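Local coordinates for protein kcn28 (Kitasatospora, PDB 6J31) that is of unknown function but has the two-domain GT-B fold and a C-terminal domain like that of erythromycin biosynthesis protein CIII, at residues S124-R138 / L181-P195. Sequence-based numbering, arbitrary orientation.
Sequences SIQISPTWVMPEKYR and LPERSLVLVPRFLQP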
loop_
_atom_site.group_PDB
_atom_site.type_symbol
_atom_site.label_atom_id
_atom_site.label_comp_id
_atom_site.label_asym_id
_atom_site.label_seq_id
_atom_site.Cartn_x
_atom_site.Cartn_y
_atom_site.Cartn_z
ATOM N N SER A 124 10.383 -1.546 -19.185
ATOM C CA SER A 124 9.565 -1.052 -18.088
ATOM C C SER A 124 9.533 -2.067 -16.948
ATOM O O SER A 124 9.621 -3.279 -17.169
ATOM C CB SER A 124 8.135 -0.749 -18.556
ATOM O OG SER A 124 7.438 -1.941 -18.881
ATOM N N ILE A 125 9.434 -1.555 -15.722
ATOM C CA ILE A 125 9.350 -2.371 -14.513
ATOM C C ILE A 125 8.210 -1.847 -13.655
ATOM O O ILE A 125 8.207 -0.670 -13.278
ATOM C CB ILE A 125 10.660 -2.363 -13.706
ATOM C CG1 ILE A 125 11.841 -2.782 -14.577
ATOM C CG2 ILE A 125 10.530 -3.259 -12.477
ATOM C CD1 ILE A 125 13.172 -2.517 -13.936
ATOM N N GLN A 126 7.263 -2.716 -13.321
ATOM C CA GLN A 126 6.188 -2.331 -12.421
ATOM C C GLN A 126 6.683 -2.313 -10.980
ATOM O O GLN A 126 7.468 -3.173 -10.566
ATOM C CB GLN A 126 5.013 -3.296 -12.551
ATOM C CG GLN A 126 3.832 -2.963 -11.658
ATOM C CD GLN A 126 2.939 -4.166 -11.426
ATOM O OE1 GLN A 126 3.339 -5.129 -10.768
ATOM N NE2 GLN A 126 1.737 -4.133 -11.988
ATOM N N ILE A 127 6.237 -1.315 -10.222
ATOM C CA ILE A 127 6.493 -1.218 -8.790
ATOM C C ILE A 127 5.150 -1.399 -8.093
ATOM O O ILE A 127 4.307 -0.495 -8.113
ATOM C CB ILE A 127 7.142 0.120 -8.409
ATOM C CG1 ILE A 127 8.317 0.433 -9.339
ATOM C CG2 ILE A 127 7.619 0.095 -6.957
ATOM C CD1 ILE A 127 9.531 -0.454 -9.128
ATOM N N SER A 128 4.936 -2.567 -7.486
ATOM C CA SER A 128 3.650 -2.883 -6.871
ATOM C C SER A 128 3.707 -2.629 -5.375
ATOM O O SER A 128 4.518 -3.263 -4.682
ATOM C CB SER A 128 3.267 -4.332 -7.139
ATOM O OG SER A 128 2.080 -4.659 -6.438
ATOM N N PRO A 129 2.872 -1.738 -4.829
ATOM C CA PRO A 129 2.921 -1.465 -3.385
ATOM C C PRO A 129 2.222 -2.500 -2.522
ATOM O O PRO A 129 2.364 -2.452 -1.292
ATOM C CB PRO A 129 2.216 -0.109 -3.276
ATOM C CG PRO A 129 1.212 -0.148 -4.381
ATOM C CD PRO A 129 1.899 -0.872 -5.520
ATOM N N THR A 130 1.486 -3.434 -3.112
ATOM C CA THR A 130 0.814 -4.480 -2.357
ATOM C C THR A 130 0.917 -5.770 -3.164
ATOM O O THR A 130 1.591 -5.826 -4.197
ATOM C CB THR A 130 -0.637 -4.089 -2.037
ATOM O OG1 THR A 130 -1.195 -5.041 -1.124
ATOM C CG2 THR A 130 -1.481 -4.057 -3.302
ATOM N N TRP A 131 0.254 -6.818 -2.692
ATOM C CA TRP A 131 0.354 -8.099 -3.372
ATOM C C TRP A 131 -0.278 -8.036 -4.759
ATOM O O TRP A 131 -1.156 -7.213 -5.034
ATOM C CB TRP A 131 -0.291 -9.210 -2.542
ATOM C CG TRP A 131 -1.649 -8.918 -1.957
ATOM C CD1 TRP A 131 -1.911 -8.418 -0.713
ATOM C CD2 TRP A 131 -2.928 -9.145 -2.572
ATOM N NE1 TRP A 131 -3.266 -8.309 -0.519
ATOM C CE2 TRP A 131 -3.914 -8.748 -1.643
ATOM C CE3 TRP A 131 -3.335 -9.639 -3.817
ATOM C CZ2 TRP A 131 -5.279 -8.828 -1.921
ATOM C CZ3 TRP A 131 -4.694 -9.719 -4.091
ATOM C CH2 TRP A 131 -5.647 -9.314 -3.146
ATOM N N VAL A 132 0.205 -8.897 -5.645
ATOM C CA VAL A 132 -0.229 -8.914 -7.025
ATOM C C VAL A 132 -1.260 -10.021 -7.218
ATOM O O VAL A 132 -1.459 -10.876 -6.359
ATOM C CB VAL A 132 0.964 -9.092 -7.995
ATOM C CG1 VAL A 132 1.948 -7.939 -7.846
ATOM C CG2 VAL A 132 1.648 -10.433 -7.751
ATOM N N MET A 133 -1.926 -10.010 -8.371
ATOM C CA MET A 133 -2.947 -11.003 -8.689
ATOM C C MET A 133 -2.379 -11.955 -9.725
ATOM O O MET A 133 -2.302 -11.602 -10.913
ATOM C CB MET A 133 -4.215 -10.336 -9.221
ATOM C CG MET A 133 -3.950 -9.058 -9.984
ATOM S SD MET A 133 -4.756 -7.665 -9.184
ATOM C CE MET A 133 -5.724 -8.551 -7.986
ATOM N N PRO A 134 -1.974 -13.162 -9.345
ATOM C CA PRO A 134 -1.370 -14.065 -10.325
ATOM C C PRO A 134 -2.385 -14.529 -11.354
ATOM O O PRO A 134 -3.601 -14.432 -11.171
ATOM C CB PRO A 134 -0.873 -15.236 -9.470
ATOM C CG PRO A 134 -1.761 -15.222 -8.267
ATOM C CD PRO A 134 -2.084 -13.776 -8.010
ATOM N N GLU A 135 -1.854 -15.053 -12.456
ATOM C CA GLU A 135 -2.668 -15.559 -13.554
ATOM C C GLU A 135 -3.370 -16.850 -13.145
ATOM O O GLU A 135 -3.312 -17.855 -13.861
ATOM C CB GLU A 135 -1.808 -15.769 -14.800
ATOM C CG GLU A 135 -0.485 -15.017 -14.806
ATOM C CD GLU A 135 0.596 -15.742 -14.026
ATOM O OE1 GLU A 135 0.335 -16.877 -13.571
ATOM O OE2 GLU A 135 1.698 -15.177 -13.862
ATOM N N LYS A 136 -4.012 -16.829 -11.984
ATOM C CA LYS A 136 -4.819 -17.926 -11.472
ATOM C C LYS A 136 -5.821 -17.295 -10.520
ATOM O O LYS A 136 -6.923 -17.811 -10.319
ATOM C CB LYS A 136 -3.938 -18.989 -10.818
ATOM C CG LYS A 136 -3.689 -20.188 -11.734
ATOM C CD LYS A 136 -2.570 -21.081 -11.226
ATOM C CE LYS A 136 -1.233 -20.659 -11.836
ATOM N NZ LYS A 136 -0.155 -21.677 -11.651
ATOM N N TYR A 137 -5.414 -16.176 -9.916
ATOM C CA TYR A 137 -6.356 -15.320 -9.202
ATOM C C TYR A 137 -7.400 -14.761 -10.161
ATOM O O TYR A 137 -8.574 -14.613 -9.804
ATOM C CB TYR A 137 -5.602 -14.179 -8.513
ATOM C CG TYR A 137 -6.473 -13.155 -7.801
ATOM C CD1 TYR A 137 -7.065 -12.108 -8.504
ATOM C CD2 TYR A 137 -6.673 -13.210 -6.428
ATOM C CE1 TYR A 137 -7.853 -11.169 -7.870
ATOM C CE2 TYR A 137 -7.457 -12.266 -5.780
ATOM C CZ TYR A 137 -8.042 -11.247 -6.507
ATOM O OH TYR A 137 -8.824 -10.307 -5.873
ATOM N N ARG A 138 -6.976 -14.414 -11.377
ATOM C CA ARG A 138 -7.883 -13.797 -12.335
ATOM C C ARG A 138 -8.986 -14.756 -12.782
ATOM O O ARG A 138 -10.130 -14.331 -12.983
ATOM C CB ARG A 138 -7.081 -13.266 -13.525
ATOM C CG ARG A 138 -6.353 -11.954 -13.211
ATOM C CD ARG A 138 -5.252 -11.620 -14.212
ATOM N NE ARG A 138 -5.803 -11.056 -15.443
ATOM C CZ ARG A 138 -5.166 -11.020 -16.610
ATOM N NH1 ARG A 138 -3.920 -11.461 -16.708
ATOM N NH2 ARG A 138 -5.760 -10.495 -17.672
ATOM N N LEU A 181 -0.400 -8.068 -15.682
ATOM C CA LEU A 181 0.650 -8.994 -16.113
ATOM C C LEU A 181 1.823 -8.187 -16.664
ATOM O O LEU A 181 2.106 -8.215 -17.867
ATOM C CB LEU A 181 0.121 -9.972 -17.161
ATOM C CG LEU A 181 1.057 -11.109 -17.578
ATOM C CD1 LEU A 181 1.112 -12.175 -16.497
ATOM C CD2 LEU A 181 0.658 -11.697 -18.934
ATOM N N PRO A 182 2.547 -7.478 -15.799
ATOM C CA PRO A 182 3.658 -6.645 -16.275
ATOM C C PRO A 182 4.796 -7.485 -16.835
ATOM O O PRO A 182 4.926 -8.676 -16.555
ATOM C CB PRO A 182 4.100 -5.897 -15.012
ATOM C CG PRO A 182 3.705 -6.801 -13.895
ATOM C CD PRO A 182 2.416 -7.434 -14.332
ATOM N N GLU A 183 5.627 -6.841 -17.655
ATOM C CA GLU A 183 6.818 -7.511 -18.171
ATOM C C GLU A 183 7.770 -7.879 -17.040
ATOM O O GLU A 183 8.305 -8.992 -16.994
ATOM C CB GLU A 183 7.527 -6.616 -19.185
ATOM C CG GLU A 183 8.738 -7.258 -19.846
ATOM C CD GLU A 183 8.386 -8.070 -21.082
ATOM O OE1 GLU A 183 7.642 -7.548 -21.937
ATOM O OE2 GLU A 183 8.868 -9.217 -21.208
ATOM N N ARG A 184 8.006 -6.943 -16.130
ATOM C CA ARG A 184 8.811 -7.164 -14.940
ATOM C C ARG A 184 8.141 -6.425 -13.797
ATOM O O ARG A 184 7.569 -5.350 -13.999
ATOM C CB ARG A 184 10.253 -6.668 -15.123
ATOM C CG ARG A 184 11.073 -7.504 -16.080
ATOM C CD ARG A 184 12.356 -6.805 -16.507
ATOM N NE ARG A 184 12.998 -7.506 -17.616
ATOM C CZ ARG A 184 13.681 -8.639 -17.483
ATOM N NH1 ARG A 184 13.811 -9.201 -16.287
ATOM N NH2 ARG A 184 14.233 -9.216 -18.545
ATOM N N SER A 185 8.203 -6.994 -12.601
ATOM C CA SER A 185 7.528 -6.363 -11.480
ATOM C C SER A 185 8.332 -6.544 -10.208
ATOM O O SER A 185 8.814 -7.643 -9.918
ATOM C CB SER A 185 6.121 -6.931 -11.298
ATOM O OG SER A 185 5.525 -6.418 -10.122
ATOM N N LEU A 186 8.469 -5.459 -9.456
ATOM C CA LEU A 186 9.033 -5.493 -8.114
ATOM C C LEU A 186 7.861 -5.389 -7.150
ATOM O O LEU A 186 7.198 -4.349 -7.082
ATOM C CB LEU A 186 10.036 -4.361 -7.900
ATOM C CG LEU A 186 11.276 -4.373 -8.794
ATOM C CD1 LEU A 186 12.163 -3.185 -8.483
ATOM C CD2 LEU A 186 12.039 -5.673 -8.631
ATOM N N VAL A 187 7.582 -6.477 -6.440
ATOM C CA VAL A 187 6.460 -6.533 -5.511
ATOM C C VAL A 187 7.003 -6.168 -4.137
ATOM O O VAL A 187 7.787 -6.917 -3.548
ATOM C CB VAL A 187 5.797 -7.916 -5.510
ATOM C CG1 VAL A 187 4.490 -7.884 -4.733
ATOM C CG2 VAL A 187 5.565 -8.393 -6.934
ATOM N N LEU A 188 6.569 -5.029 -3.611
ATOM C CA LEU A 188 7.153 -4.469 -2.396
ATOM C C LEU A 188 6.533 -5.064 -1.140
ATOM O O LEU A 188 6.269 -4.353 -0.170
ATOM C CB LEU A 188 6.982 -2.954 -2.430
ATOM C CG LEU A 188 7.822 -2.235 -3.495
ATOM C CD1 LEU A 188 8.013 -0.756 -3.172
ATOM C CD2 LEU A 188 9.163 -2.931 -3.710
ATOM N N VAL A 189 6.261 -6.366 -1.147
ATOM C CA VAL A 189 5.775 -7.086 0.029
ATOM C C VAL A 189 6.559 -8.386 0.142
ATOM O O VAL A 189 7.108 -8.882 -0.853
ATOM C CB VAL A 189 4.252 -7.364 -0.052
ATOM C CG1 VAL A 189 3.471 -6.101 -0.390
ATOM C CG2 VAL A 189 3.957 -8.443 -1.069
ATOM N N PRO A 190 6.670 -8.942 1.347
ATOM C CA PRO A 190 7.274 -10.273 1.485
ATOM C C PRO A 190 6.349 -11.343 0.925
ATOM O O PRO A 190 5.138 -11.150 0.809
ATOM C CB PRO A 190 7.453 -10.433 2.997
ATOM C CG PRO A 190 6.440 -9.513 3.596
ATOM C CD PRO A 190 6.316 -8.355 2.650
ATOM N N ARG A 191 6.936 -12.494 0.587
ATOM C CA ARG A 191 6.136 -13.564 -0.003
ATOM C C ARG A 191 5.058 -14.052 0.960
ATOM O O ARG A 191 3.989 -14.485 0.518
ATOM C CB ARG A 191 7.033 -14.721 -0.468
ATOM C CG ARG A 191 7.435 -15.720 0.617
ATOM C CD ARG A 191 8.245 -16.927 0.095
ATOM N NE ARG A 191 9.326 -16.564 -0.822
ATOM C CZ ARG A 191 9.238 -16.615 -2.147
ATOM N NH1 ARG A 191 8.114 -17.018 -2.731
ATOM N NH2 ARG A 191 10.276 -16.258 -2.892
ATOM N N PHE A 192 5.297 -13.969 2.272
ATOM C CA PHE A 192 4.286 -14.439 3.214
ATOM C C PHE A 192 3.096 -13.490 3.339
ATOM O O PHE A 192 2.135 -13.833 4.038
ATOM C CB PHE A 192 4.903 -14.715 4.595
ATOM C CG PHE A 192 5.508 -13.512 5.275
ATOM C CD1 PHE A 192 4.705 -12.551 5.872
ATOM C CD2 PHE A 192 6.881 -13.372 5.362
ATOM C CE1 PHE A 192 5.262 -11.456 6.508
ATOM C CE2 PHE A 192 7.446 -12.278 6.000
ATOM C CZ PHE A 192 6.635 -11.319 6.573
ATOM N N LEU A 193 3.139 -12.314 2.707
ATOM C CA LEU A 193 1.987 -11.421 2.619
ATOM C C LEU A 193 1.335 -11.441 1.242
ATOM O O LEU A 193 0.423 -10.649 0.989
ATOM C CB LEU A 193 2.388 -9.985 2.975
ATOM C CG LEU A 193 2.750 -9.713 4.436
ATOM C CD1 LEU A 193 2.973 -8.222 4.697
ATOM C CD2 LEU A 193 1.678 -10.281 5.366
ATOM N N GLN A 194 1.760 -12.354 0.363
ATOM C CA GLN A 194 1.189 -12.483 -0.968
ATOM C C GLN A 194 0.250 -13.673 -0.994
ATOM O O GLN A 194 0.709 -14.813 -0.827
ATOM C CB GLN A 194 2.287 -12.661 -2.014
ATOM C CG GLN A 194 1.785 -13.145 -3.379
ATOM C CD GLN A 194 1.088 -12.048 -4.174
ATOM O OE1 GLN A 194 1.654 -10.982 -4.405
ATOM N NE2 GLN A 194 -0.135 -12.313 -4.603
ATOM N N PRO A 195 -1.050 -13.475 -1.183
ATOM C CA PRO A 195 -1.951 -14.623 -1.303
ATOM C C PRO A 195 -1.610 -15.431 -2.546
ATOM O O PRO A 195 -1.256 -14.876 -3.589
ATOM C CB PRO A 195 -3.342 -13.983 -1.403
ATOM C CG PRO A 195 -3.173 -12.576 -0.918
ATOM C CD PRO A 195 -1.763 -12.191 -1.219
HETATM O O HOH W 1 6.179 -4.004 -17.438
#
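Q194 reaches across to V132 and holds both its backbone N-H and its backbone carbonyl. Q194 OE1 accepts V132 N (2.8 Å) in its carbonyl plane, on a lone pair. Q194 NE2 gives one hydrogen to V132 O (2.6 Å) and the other to P195 O. With both NE2 acceptors close to its plane, the amide is held against rotation; a turn about the CB-CG bond (chi2 75°) brings it there. Next to it, P195 lies over one face of the W131 indole, its CD 3.6 Å from the centroid of the five-membered ring, a CH-pi contact. At the other end, the extended Q126 side chain crosses the P182 ring, Q126 OE1 lying 3.6 Å from P182 CG. Q126 OE1 accepts S185 OG at 2.6 Å, the donor tilted 17° from the carbonyl plane.

Q126 and S185 belong to two neighbouring parallel strands, 124-128 and 185-187, joined by four backbone bonds: Q126 N to R184 O, L186 N to Q126 O, S128 N to L186 O and L188 N to S128 O. On the face opposite Q126 and S185, I127 CD1 meets L186 CD1 (3.8 Å). V132 CG1 packs on V187 CG2 (3.8 Å). Further out, N330 takes the W131 NE1 hydrogen and D326 bonds T130 OG1, tying the loop to the second domain.

The parallel pair belongs to the Rossmann-like N-terminal sheet of a GT-B fold. Beyond the strand ends, the Q194 amide bonds V132 much as a neighbouring strand might, consistent with a fixed course for the loop that carries T130 to the bound (2E,2'E)-3,3'-(1,2-phenylene)di(prop-2-enoic acid).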